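Local coordinates for protein Vng1086c (Halobacterium sp., PDB 2GF4) that is of unknown function but binds calcium, and belongs to the uncharacterised protein family UPF0058, at the interface of chains A and B. Sequence-based numbering; all coordinates share one arbitrary frame. Chains: chain A/B, Protein Vng1086c.

The interface of chains A and B. Residues chain A 1, 6, 9, 52, 55-56; chain B 62, 66.
B:Met66 and A:Val55 meet where helix 48-71 of one chain lies against the same helix of its copy, and they illustrate how a knob of one helix fills an apolar socket built from two helices of its partner. B:Met66, modelled as selenomethionine, is the knob and hides 85 Å² of its surface, more than any other residue of this patch. Its CG sits anti to the carbonyl carbon (chi1 -63°), and further bends at chi2 and chi3 carry the selenium and the methyl group into the groove between helices 3-21 and 48-71 of chain A.

Successive atoms of the chain meet different parts of the socket. Near the root, CB of B:Met66 lies 3.8 Å from the backbone O of A:Lys52 and also touches CB of A:Phe56, whose ring takes little part. Farther along, A:Val55 crosses the knob at a slant: its CG1 methyl, anti to the backbone N (chi1 168°), comes within 3.8 Å of the selenium SE of B:Met66. That same methyl faces a second residue of chain B, since CD2 of B:Leu62 stands 4.0 Å from CG1 of A:Val55; one methyl thus touches two side chains about a turn apart on helix 48-71 of chain B. A:Leu6 adds a looser wall, its CD1 passing the selenium.

The contacts described here are apolar, and the packing probably rests on matching shape; the two-fold symmetry repeats it with the chains exchanged. This pairing may or may not be the functional assembly; the deposited assembly holds four copies. Beside the terminal methyl of the knob, A:Met1, which is poorly ordered, crosses B:Met66 at about a right angle, so its position is less certain. A:Leu9, from helix 3-21, reaches toward the knob tip to tip, its CD2 methyl 3.7 Å from the terminal CE of B:Met66.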
# COMPACT_ATOMS: atom_id res chain seq x y z
N MSE A 1 12.85 6.08 -16.61
CA MSE A 1 13.39 7.01 -15.57
C MSE A 1 14.90 6.82 -15.44
O MSE A 1 15.38 5.74 -15.13
CB MSE A 1 12.70 6.75 -14.23
CG MSE A 1 13.24 7.55 -13.06
SE MSE A 1 12.04 7.53 -11.54
CE MSE A 1 11.93 5.61 -11.30
N LEU A 6 16.16 9.38 -10.64
CA LEU A 6 15.78 8.60 -9.47
C LEU A 6 16.53 9.05 -8.21
O LEU A 6 15.95 9.05 -7.13
CB LEU A 6 16.05 7.14 -9.78
CG LEU A 6 15.69 6.05 -8.77
CD1 LEU A 6 14.22 6.01 -8.46
CD2 LEU A 6 16.11 4.76 -9.38
N LEU A 9 14.86 12.07 -7.03
CA LEU A 9 13.56 11.76 -6.43
C LEU A 9 13.81 11.27 -5.01
O LEU A 9 13.13 11.71 -4.08
CB LEU A 9 12.87 10.69 -7.27
CG LEU A 9 11.46 10.29 -6.82
CD1 LEU A 9 10.56 11.47 -6.89
CD2 LEU A 9 10.94 9.22 -7.70
N LYS A 52 14.96 2.63 -6.30
CA LYS A 52 13.51 2.52 -6.52
C LYS A 52 12.89 1.95 -5.26
O LYS A 52 11.85 2.42 -4.82
CB LYS A 52 13.22 1.55 -7.64
CG LYS A 52 13.47 2.16 -8.98
CD LYS A 52 12.83 1.31 -10.03
CE LYS A 52 13.89 0.93 -11.01
NZ LYS A 52 13.58 -0.36 -11.67
N VAL A 55 12.66 4.56 -2.62
CA VAL A 55 11.58 5.52 -2.80
C VAL A 55 10.25 4.85 -2.50
O VAL A 55 9.36 5.49 -1.92
CB VAL A 55 11.64 6.09 -4.20
CG1 VAL A 55 10.40 6.86 -4.50
CG2 VAL A 55 12.82 7.04 -4.27
N PHE A 56 10.11 3.58 -2.86
CA PHE A 56 8.90 2.81 -2.56
C PHE A 56 8.66 2.82 -1.04
O PHE A 56 7.56 3.14 -0.59
CB PHE A 56 9.12 1.37 -3.01
CG PHE A 56 7.98 0.48 -2.69
CD1 PHE A 56 7.93 -0.23 -1.50
CD2 PHE A 56 6.97 0.29 -3.62
CE1 PHE A 56 6.87 -1.05 -1.23
CE2 PHE A 56 5.92 -0.53 -3.34
CZ PHE A 56 5.87 -1.21 -2.16
N LEU B 62 3.10 7.22 -5.51
CA LEU B 62 4.50 7.23 -5.85
C LEU B 62 5.02 5.81 -5.64
O LEU B 62 5.76 5.31 -6.48
CB LEU B 62 5.21 8.19 -4.92
CG LEU B 62 6.64 8.50 -5.31
CD1 LEU B 62 6.65 9.28 -6.60
CD2 LEU B 62 7.27 9.29 -4.21
N MSE B 66 6.82 3.08 -8.40
CA MSE B 66 8.13 2.44 -8.27
C MSE B 66 7.96 0.96 -8.45
O MSE B 66 8.82 0.30 -9.02
CB MSE B 66 8.65 2.62 -6.88
CG MSE B 66 8.88 4.06 -6.55
SE MSE B 66 10.22 5.03 -7.80
CE MSE B 66 9.08 6.26 -8.99